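Local coordinates for inosine-uridine preferring nucleoside hydrolase family protein (Bacillus anthracis, PDB 2C40) that belongs to the inosine-uridine preferring nucleoside hydrolase family and holds a calcium ion together with alpha-D-ribofuranose in its pocket, at residues 245-259 with 291-303. Numbering follows the deposited sequence.
With CA (calcium ion), chain C; RIB (alpha-D-ribofuranose), chain D.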
ATOM      1  N   LEU A 245      -2.123 -11.437  12.964  1.00 46.86           N
ATOM      2  CA  LEU A 245      -1.238 -12.095  12.009  1.00 46.11           C
ATOM      3  C   LEU A 245      -1.626 -13.567  11.926  1.00 45.56           C
ATOM      4  O   LEU A 245      -0.889 -14.444  12.343  1.00 45.12           O
ATOM      5  CB  LEU A 245       0.207 -11.978  12.501  1.00 46.42           C
ATOM      6  CG  LEU A 245       0.648 -10.544  12.789  1.00 46.24           C
ATOM      7  CD1 LEU A 245       1.674 -10.478  13.844  1.00 47.59           C
ATOM      8  CD2 LEU A 245       1.154  -9.981  11.520  1.00 48.98           C
ATOM      9  N   TRP A 246      -2.817 -13.819  11.421  1.00 45.16           N
ATOM     10  CA  TRP A 246      -3.383 -15.156  11.443  1.00 46.13           C
ATOM     11  C   TRP A 246      -2.576 -16.185  10.710  1.00 44.76           C
ATOM     12  O   TRP A 246      -2.324 -17.248  11.239  1.00 44.66           O
ATOM     13  CB  TRP A 246      -4.744 -15.149  10.809  1.00 47.92           C
ATOM     14  CG  TRP A 246      -5.719 -14.519  11.644  1.00 49.70           C
ATOM     15  CD1 TRP A 246      -6.270 -15.030  12.761  1.00 50.59           C
ATOM     16  CD2 TRP A 246      -6.294 -13.243  11.439  1.00 49.66           C
ATOM     17  NE1 TRP A 246      -7.156 -14.129  13.295  1.00 51.41           N
ATOM     18  CE2 TRP A 246      -7.199 -13.024  12.496  1.00 49.03           C
ATOM     19  CE3 TRP A 246      -6.098 -12.241  10.492  1.00 51.55           C
ATOM     20  CZ2 TRP A 246      -7.958 -11.850  12.621  1.00 49.98           C
ATOM     21  CZ3 TRP A 246      -6.847 -11.066  10.617  1.00 51.99           C
ATOM     22  CH2 TRP A 246      -7.764 -10.888  11.676  1.00 50.10           C
ATOM     23  N   ASP A 247      -2.173 -15.850   9.498  1.00 43.03           N
ATOM     24  CA  ASP A 247      -1.394 -16.761   8.669  1.00 43.14           C
ATOM     25  C   ASP A 247       0.048 -16.976   9.191  1.00 42.89           C
ATOM     26  O   ASP A 247       0.569 -18.091   9.151  1.00 41.20           O
ATOM     27  CB  ASP A 247      -1.387 -16.256   7.238  1.00 43.32           C
ATOM     28  CG  ASP A 247      -2.794 -16.130   6.668  1.00 45.59           C
ATOM     29  OD1 ASP A 247      -3.752 -16.708   7.265  1.00 47.44           O
ATOM     30  OD2 ASP A 247      -2.938 -15.512   5.596  1.00 47.87           O
ATOM     31  N   VAL A 248       0.656 -15.897   9.696  1.00 42.83           N
ATOM     32  CA  VAL A 248       2.010 -15.921  10.196  1.00 42.79           C
ATOM     33  C   VAL A 248       2.052 -16.831  11.437  1.00 42.68           C
ATOM     34  O   VAL A 248       3.023 -17.559  11.622  1.00 42.72           O
ATOM     35  CB  VAL A 248       2.546 -14.498  10.509  1.00 42.63           C
ATOM     36  CG1 VAL A 248       3.884 -14.556  11.159  1.00 44.29           C
ATOM     37  CG2 VAL A 248       2.688 -13.676   9.231  1.00 43.87           C
ATOM     38  N   LEU A 249       1.010 -16.773  12.259  1.00 42.27           N
ATOM     39  CA  LEU A 249       0.908 -17.574  13.440  1.00 43.11           C
ATOM     40  C   LEU A 249       0.719 -19.048  13.077  1.00 43.29           C
ATOM     41  O   LEU A 249       1.239 -19.930  13.750  1.00 43.20           O
ATOM     42  CB  LEU A 249      -0.263 -17.132  14.278  1.00 43.03           C
ATOM     43  CG  LEU A 249      -0.531 -17.771  15.643  1.00 45.78           C
ATOM     44  CD1 LEU A 249      -1.620 -18.774  15.524  1.00 46.94           C
ATOM     45  CD2 LEU A 249       0.721 -18.359  16.335  1.00 47.32           C
ATOM     46  N   THR A 250      -0.081 -19.292  12.046  1.00 42.50           N
ATOM     47  CA  THR A 250      -0.284 -20.634  11.493  1.00 42.75           C
ATOM     48  C   THR A 250       1.038 -21.246  11.059  1.00 42.29           C
ATOM     49  O   THR A 250       1.332 -22.392  11.417  1.00 41.26           O
ATOM     50  CB  THR A 250      -1.267 -20.601  10.294  1.00 42.80           C
ATOM     51  OG1 THR A 250      -2.496 -19.952  10.686  1.00 43.05           O
ATOM     52  CG2 THR A 250      -1.581 -21.983   9.805  1.00 42.61           C
ATOM     53  N   ALA A 251       1.825 -20.466  10.322  1.00 42.25           N
ATOM     54  CA  ALA A 251       3.145 -20.879   9.822  1.00 42.86           C
ATOM     55  C   ALA A 251       4.158 -21.054  10.946  1.00 43.23           C
ATOM     56  O   ALA A 251       4.978 -21.971  10.898  1.00 43.42           O
ATOM     57  CB  ALA A 251       3.652 -19.865   8.818  1.00 43.82           C
ATOM     58  N   ALA A 252       4.076 -20.199  11.978  1.00 43.00           N
ATOM     59  CA  ALA A 252       4.974 -20.276  13.120  1.00 42.78           C
ATOM     60  C   ALA A 252       4.671 -21.507  14.004  1.00 42.95           C
ATOM     61  O   ALA A 252       5.570 -22.078  14.618  1.00 42.45           O
ATOM     62  CB  ALA A 252       4.884 -19.032  13.932  1.00 43.46           C
ATOM     63  N   PHE A 253       3.404 -21.891  14.061  1.00 42.56           N
ATOM     64  CA  PHE A 253       2.961 -23.068  14.800  1.00 42.84           C
ATOM     65  C   PHE A 253       3.532 -24.359  14.159  1.00 43.04           C
ATOM     66  O   PHE A 253       3.821 -25.327  14.851  1.00 41.99           O
ATOM     67  CB  PHE A 253       1.429 -23.164  14.823  1.00 42.05           C
ATOM     68  CG  PHE A 253       0.902 -24.317  15.621  1.00 42.94           C
ATOM     69  CD1 PHE A 253       0.932 -24.292  16.993  1.00 42.09           C
ATOM     70  CD2 PHE A 253       0.391 -25.451  15.000  1.00 44.71           C
ATOM     71  CE1 PHE A 253       0.447 -25.381  17.731  1.00 42.06           C
ATOM     72  CE2 PHE A 253      -0.063 -26.521  15.744  1.00 42.25           C
ATOM     73  CZ  PHE A 253      -0.057 -26.469  17.094  1.00 41.33           C
ATOM     74  N   VAL A 254       3.645 -24.361  12.837  1.00 42.97           N
ATOM     75  CA  VAL A 254       4.302 -25.446  12.126  1.00 43.66           C
ATOM     76  C   VAL A 254       5.803 -25.508  12.514  1.00 43.37           C
ATOM     77  O   VAL A 254       6.336 -26.581  12.787  1.00 42.79           O
ATOM     78  CB  VAL A 254       4.132 -25.298  10.580  1.00 43.25           C
ATOM     79  CG1 VAL A 254       5.013 -26.301   9.838  1.00 44.88           C
ATOM     80  CG2 VAL A 254       2.667 -25.461  10.197  1.00 43.81           C
ATOM     81  N   GLY A 255       6.460 -24.353  12.543  1.00 43.17           N
ATOM     82  CA  GLY A 255       7.863 -24.290  12.921  1.00 43.24           C
ATOM     83  C   GLY A 255       8.134 -24.469  14.406  1.00 43.20           C
ATOM     84  O   GLY A 255       9.194 -24.945  14.775  1.00 42.87           O
ATOM     85  N   LYS A 256       7.198 -24.056  15.249  1.00 43.47           N
ATOM     86  CA  LYS A 256       7.399 -24.042  16.696  1.00 44.36           C
ATOM     87  C   LYS A 256       6.089 -24.284  17.424  1.00 44.46           C
ATOM     88  O   LYS A 256       5.510 -23.386  17.989  1.00 44.66           O
ATOM     89  CB  LYS A 256       8.014 -22.725  17.154  1.00 43.94           C
ATOM     90  CG  LYS A 256       8.564 -22.800  18.542  1.00 46.00           C
ATOM     91  CD  LYS A 256       9.342 -21.559  18.912  1.00 49.16           C
ATOM     92  CE  LYS A 256      10.836 -21.755  18.729  1.00 51.58           C
ATOM     93  NZ  LYS A 256      11.589 -20.599  19.300  1.00 55.43           N
ATOM     94  N   ALA A 257       5.645 -25.531  17.417  1.00 45.27           N
ATOM     95  CA  ALA A 257       4.345 -25.927  17.994  1.00 45.25           C
ATOM     96  C   ALA A 257       4.180 -25.457  19.448  1.00 45.30           C
ATOM     97  O   ALA A 257       3.058 -25.171  19.892  1.00 45.55           O
ATOM     98  CB  ALA A 257       4.202 -27.429  17.928  1.00 45.66           C
ATOM     99  N   ASP A 258       5.313 -25.371  20.148  1.00 44.64           N
ATOM    100  CA  ASP A 258       5.405 -24.989  21.555  1.00 45.23           C
ATOM    101  C   ASP A 258       5.042 -23.533  21.930  1.00 44.73           C
ATOM    102  O   ASP A 258       5.038 -23.191  23.128  1.00 44.33           O
ATOM    103  CB  ASP A 258       6.834 -25.318  22.111  1.00 46.66           C
ATOM    104  CG  ASP A 258       7.946 -25.525  20.990  1.00 50.21           C
ATOM    105  OD1 ASP A 258       7.672 -26.219  19.952  1.00 53.46           O
ATOM    106  OD2 ASP A 258       9.122 -25.060  21.190  1.00 50.33           O
ATOM    107  N   LEU A 259       4.770 -22.696  20.932  1.00 44.26           N
ATOM    108  CA  LEU A 259       4.307 -21.318  21.124  1.00 44.52           C
ATOM    109  C   LEU A 259       2.884 -21.235  21.660  1.00 44.39           C
ATOM    110  O   LEU A 259       2.523 -20.271  22.320  1.00 45.73           O
ATOM    111  CB  LEU A 259       4.379 -20.547  19.794  1.00 44.43           C
ATOM    112  CG  LEU A 259       5.791 -20.298  19.274  1.00 44.82           C
ATOM    113  CD1 LEU A 259       5.777 -19.688  17.893  1.00 45.90           C
ATOM    114  CD2 LEU A 259       6.554 -19.427  20.240  1.00 45.04           C
ATOM    115  N   VAL A 291      -5.912 -24.099  18.162  1.00 41.01           N
ATOM    116  CA  VAL A 291      -4.823 -23.419  18.823  1.00 41.18           C
ATOM    117  C   VAL A 291      -5.414 -22.369  19.767  1.00 41.86           C
ATOM    118  O   VAL A 291      -6.424 -21.733  19.442  1.00 42.86           O
ATOM    119  CB  VAL A 291      -3.870 -22.809  17.808  1.00 40.79           C
ATOM    120  CG1 VAL A 291      -2.851 -21.845  18.461  1.00 41.76           C
ATOM    121  CG2 VAL A 291      -3.162 -23.929  17.062  1.00 41.14           C
ATOM    122  N   TYR A 292      -4.813 -22.224  20.946  1.00 41.69           N
ATOM    123  CA  TYR A 292      -5.104 -21.109  21.831  1.00 41.14           C
ATOM    124  C   TYR A 292      -3.894 -20.774  22.708  1.00 41.36           C
ATOM    125  O   TYR A 292      -2.883 -21.477  22.700  1.00 40.91           O
ATOM    126  CB  TYR A 292      -6.339 -21.408  22.671  1.00 40.74           C
ATOM    127  CG  TYR A 292      -6.130 -22.457  23.725  1.00 39.46           C
ATOM    128  CD1 TYR A 292      -6.000 -23.780  23.378  1.00 39.27           C
ATOM    129  CD2 TYR A 292      -6.062 -22.110  25.064  1.00 39.31           C
ATOM    130  CE1 TYR A 292      -5.807 -24.776  24.361  1.00 40.59           C
ATOM    131  CE2 TYR A 292      -5.859 -23.104  26.079  1.00 41.42           C
ATOM    132  CZ  TYR A 292      -5.732 -24.432  25.701  1.00 39.89           C
ATOM    133  OH  TYR A 292      -5.558 -25.429  26.635  1.00 41.35           O
ATOM    134  N   ASP A 293      -4.019 -19.684  23.448  1.00 41.56           N
ATOM    135  CA  ASP A 293      -3.056 -19.291  24.461  1.00 41.96           C
ATOM    136  C   ASP A 293      -1.669 -19.222  23.873  1.00 41.84           C
ATOM    137  O   ASP A 293      -0.743 -19.893  24.344  1.00 41.92           O
ATOM    138  CB  ASP A 293      -3.108 -20.206  25.682  1.00 42.38           C
ATOM    139  CG  ASP A 293      -2.333 -19.645  26.861  1.00 44.69           C
ATOM    140  OD1 ASP A 293      -2.120 -18.419  26.869  1.00 46.93           O
ATOM    141  OD2 ASP A 293      -1.936 -20.411  27.780  1.00 44.87           O
ATOM    142  N   VAL A 294      -1.547 -18.378  22.845  1.00 41.23           N
ATOM    143  CA  VAL A 294      -0.279 -18.091  22.196  1.00 40.71           C
ATOM    144  C   VAL A 294       0.608 -17.267  23.149  1.00 41.54           C
ATOM    145  O   VAL A 294       0.144 -16.336  23.800  1.00 41.57           O
ATOM    146  CB  VAL A 294      -0.487 -17.379  20.854  1.00 40.85           C
ATOM    147  CG1 VAL A 294       0.830 -17.111  20.179  1.00 41.33           C
ATOM    148  CG2 VAL A 294      -1.375 -18.208  19.912  1.00 39.05           C
ATOM    149  N   ASN A 295       1.878 -17.643  23.261  1.00 41.80           N
ATOM    150  CA  ASN A 295       2.823 -16.867  24.039  1.00 41.64           C
ATOM    151  C   ASN A 295       3.237 -15.651  23.197  1.00 42.11           C
ATOM    152  O   ASN A 295       3.902 -15.772  22.149  1.00 42.13           O
ATOM    153  CB  ASN A 295       4.008 -17.726  24.509  1.00 41.69           C
ATOM    154  CG  ASN A 295       4.853 -17.023  25.538  1.00 41.02           C
ATOM    155  OD1 ASN A 295       5.366 -15.941  25.280  1.00 40.93           O
ATOM    156  ND2 ASN A 295       5.018 -17.632  26.697  1.00 40.61           N
ATOM    157  N   HIS A 296       2.766 -14.485  23.644  1.00 42.04           N
ATOM    158  CA  HIS A 296       2.980 -13.213  22.973  1.00 41.68           C
ATOM    159  C   HIS A 296       4.470 -13.014  22.701  1.00 41.01           C
ATOM    160  O   HIS A 296       4.891 -12.981  21.564  1.00 39.54           O
ATOM    161  CB  HIS A 296       2.432 -12.051  23.844  1.00 41.81           C
ATOM    162  CG  HIS A 296       2.797 -10.690  23.326  1.00 42.12           C
ATOM    163  ND1 HIS A 296       2.165 -10.112  22.246  1.00 43.66           N
ATOM    164  CD2 HIS A 296       3.747  -9.809  23.717  1.00 41.41           C
ATOM    165  CE1 HIS A 296       2.712  -8.937  21.988  1.00 40.38           C
ATOM    166  NE2 HIS A 296       3.679  -8.734  22.860  1.00 45.40           N
ATOM    167  N   ASP A 297       5.253 -12.950  23.779  1.00 40.76           N
ATOM    168  CA  ASP A 297       6.672 -12.601  23.715  1.00 41.51           C
ATOM    169  C   ASP A 297       7.457 -13.600  22.864  1.00 41.85           C
ATOM    170  O   ASP A 297       8.273 -13.217  22.059  1.00 41.88           O
ATOM    171  CB  ASP A 297       7.297 -12.473  25.133  1.00 40.22           C
ATOM    172  CG  ASP A 297       6.772 -11.263  25.906  1.00 39.97           C
ATOM    173  OD1 ASP A 297       6.088 -10.438  25.309  1.00 40.52           O
ATOM    174  OD2 ASP A 297       7.033 -11.110  27.123  1.00 38.84           O
ATOM    175  N   ARG A 298       7.214 -14.885  23.054  1.00 42.78           N
ATOM    176  CA  ARG A 298       7.906 -15.888  22.246  1.00 43.46           C
ATOM    177  C   ARG A 298       7.527 -15.812  20.789  1.00 42.95           C
ATOM    178  O   ARG A 298       8.372 -15.952  19.918  1.00 42.87           O
ATOM    179  CB  ARG A 298       7.630 -17.270  22.779  1.00 43.98           C
ATOM    180  CG  ARG A 298       8.260 -17.469  24.152  1.00 46.23           C
ATOM    181  CD  ARG A 298       9.061 -18.746  24.179  1.00 50.61           C
ATOM    182  NE  ARG A 298       8.232 -19.877  24.532  1.00 52.66           N
ATOM    183  CZ  ARG A 298       8.326 -21.112  24.027  1.00 54.69           C
ATOM    184  NH1 ARG A 298       9.180 -21.433  23.055  1.00 54.71           N
ATOM    185  NH2 ARG A 298       7.520 -22.042  24.511  1.00 54.40           N
ATOM    186  N   PHE A 299       6.255 -15.591  20.516  1.00 42.81           N
ATOM    187  CA  PHE A 299       5.784 -15.497  19.111  1.00 42.53           C
ATOM    188  C   PHE A 299       6.501 -14.360  18.399  1.00 42.02           C
ATOM    189  O   PHE A 299       7.149 -14.548  17.372  1.00 42.91           O
ATOM    190  CB  PHE A 299       4.262 -15.309  19.056  1.00 42.60           C
ATOM    191  CG  PHE A 299       3.746 -15.068  17.689  1.00 43.50           C
ATOM    192  CD1 PHE A 299       3.131 -13.851  17.358  1.00 42.09           C
ATOM    193  CD2 PHE A 299       3.922 -16.032  16.704  1.00 43.04           C
ATOM    194  CE1 PHE A 299       2.646 -13.636  16.095  1.00 44.57           C
ATOM    195  CE2 PHE A 299       3.465 -15.814  15.405  1.00 44.29           C
ATOM    196  CZ  PHE A 299       2.840 -14.626  15.088  1.00 46.00           C
ATOM    197  N   PHE A 300       6.410 -13.175  18.952  1.00 41.39           N
ATOM    198  CA  PHE A 300       7.043 -12.020  18.329  1.00 41.47           C
ATOM    199  C   PHE A 300       8.556 -12.084  18.343  1.00 41.22           C
ATOM    200  O   PHE A 300       9.166 -11.642  17.394  1.00 40.37           O
ATOM    201  CB  PHE A 300       6.529 -10.710  18.952  1.00 41.46           C
ATOM    202  CG  PHE A 300       5.135 -10.401  18.557  1.00 41.63           C
ATOM    203  CD1 PHE A 300       4.083 -10.492  19.471  1.00 43.55           C
ATOM    204  CD2 PHE A 300       4.857 -10.091  17.248  1.00 40.82           C
ATOM    205  CE1 PHE A 300       2.770 -10.218  19.075  1.00 43.98           C
ATOM    206  CE2 PHE A 300       3.562  -9.823  16.840  1.00 43.71           C
ATOM    207  CZ  PHE A 300       2.509  -9.888  17.744  1.00 42.79           C
ATOM    208  N   ASP A 301       9.166 -12.646  19.386  1.00 40.96           N
ATOM    209  CA  ASP A 301      10.627 -12.849  19.373  1.00 41.10           C
ATOM    210  C   ASP A 301      11.042 -13.846  18.268  1.00 40.89           C
ATOM    211  O   ASP A 301      12.053 -13.702  17.606  1.00 40.39           O
ATOM    212  CB  ASP A 301      11.111 -13.354  20.723  1.00 40.76           C
ATOM    213  CG  ASP A 301      12.597 -13.527  20.763  1.00 40.90           C
ATOM    214  OD1 ASP A 301      13.319 -12.507  20.747  1.00 41.30           O
ATOM    215  OD2 ASP A 301      13.056 -14.690  20.829  1.00 42.47           O
ATOM    216  N   TYR A 302      10.231 -14.856  18.076  1.00 41.56           N
ATOM    217  CA  TYR A 302      10.530 -15.901  17.106  1.00 41.94           C
ATOM    218  C   TYR A 302      10.573 -15.334  15.672  1.00 42.52           C
ATOM    219  O   TYR A 302      11.527 -15.544  14.926  1.00 42.81           O
ATOM    220  CB  TYR A 302       9.473 -16.987  17.244  1.00 41.75           C
ATOM    221  CG  TYR A 302       9.567 -18.127  16.287  1.00 41.82           C
ATOM    222  CD1 TYR A 302       8.450 -18.545  15.582  1.00 40.93           C
ATOM    223  CD2 TYR A 302      10.770 -18.796  16.090  1.00 41.31           C
ATOM    224  CE1 TYR A 302       8.520 -19.627  14.728  1.00 41.76           C
ATOM    225  CE2 TYR A 302      10.857 -19.871  15.235  1.00 42.03           C
ATOM    226  CZ  TYR A 302       9.728 -20.277  14.547  1.00 43.45           C
ATOM    227  OH  TYR A 302       9.806 -21.338  13.670  1.00 42.97           O
ATOM    228  N   ILE A 303       9.538 -14.611  15.300  1.00 42.54           N
ATOM    229  CA  ILE A 303       9.462 -14.084  13.940  1.00 43.20           C
ATOM    230  C   ILE A 303      10.459 -12.954  13.688  1.00 42.34           C
ATOM    231  O   ILE A 303      11.027 -12.889  12.603  1.00 41.16           O
ATOM    232  CB  ILE A 303       8.014 -13.802  13.538  1.00 42.97           C
ATOM    233  CG1 ILE A 303       7.436 -12.676  14.373  1.00 45.41           C
ATOM    234  CG2 ILE A 303       7.152 -15.126  13.687  1.00 42.46           C
ATOM    235  CD1 ILE A 303       5.881 -12.569  14.306  1.00 45.47           C
TER
HETATM  236 CA    CA C1311      -4.392 -15.886   3.638  1.00 31.23          CA
HETATM  237  O5  RIB D1312     -10.010 -14.852   7.390  1.00 44.29           O
HETATM  238  C5  RIB D1312      -8.605 -14.515   7.572  1.00 48.59           C
HETATM  239  C4  RIB D1312      -7.901 -14.691   6.225  1.00 50.48           C
HETATM  240  O4  RIB D1312      -8.441 -13.686   5.341  1.00 52.51           O
HETATM  241  C3  RIB D1312      -6.362 -14.594   6.177  1.00 50.30           C
HETATM  242  O3  RIB D1312      -5.822 -15.928   5.902  1.00 42.52           O
HETATM  243  C2  RIB D1312      -6.024 -13.444   5.128  1.00 51.77           C
HETATM  244  O2  RIB D1312      -5.007 -13.581   4.030  1.00 45.22           O
HETATM  245  C1  RIB D1312      -7.405 -13.075   4.530  1.00 51.66           C
HETATM  246  O   HOH W   1      -6.813 -15.864   3.142  1.00 26.66           O
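Leu-259 packs against Arg-298 and Tyr-302, and together with Tyr-302 and Phe-299 it buries the most surface in this contact. Leu-259 works with both methyls: CD2 presses on Arg-298 CB at 3.5 Å, while CD1 rests 3.7 Å from Tyr-302 CD1. Its carbonyl fixes the backbone as well, since Asn-295 N donates to Leu-259 O at 2.9 Å with 164° at the hydrogen. Asn-295 is also the N-cap of the following helix, its OD1 accepting from Arg-298 N, so one residue ties the helix start to the 3-10 turn 257-259.

The Tyr-302 ring has the bent Lys-256 chain over one face, a CH-pi contact in which CD stands 4.2 Å from the ring centroid; Ala-252 CB comes to its edge. The ring of Phe-299 reaches helix 246-255 because CG lies opposite the backbone N (chi1 174°). Ala-252 CB meets this ring in plane, 3.8 Å from CE2, and Leu-245 CD1 also lies at the edge, whereas the Leu-249 and Phe-299 side chains run at about a right angle to each other, with Leu-249 CD2 near Phe-299 CE2. Strand residue Val-291 places CG2 over the centre of the Phe-253 ring, a CH-pi contact 3.9 Å from its centroid.

The axes of 246-255 and 296-303 cross at 88°, 11.1 Å apart at closest approach. On another side of helix 246-255, Asp-247 OD2 binds calcium at 2.5 Å, alongside Asp-9, Asp-14 and Thr-125. The packing joins helix 296-308 and strand 286-292 to the helix that carries Asp-247, whose carboxylate belongs to the aspartate-rich calcium site, with alpha-D-ribofuranose bound, characteristic of the nucleoside hydrolase fold.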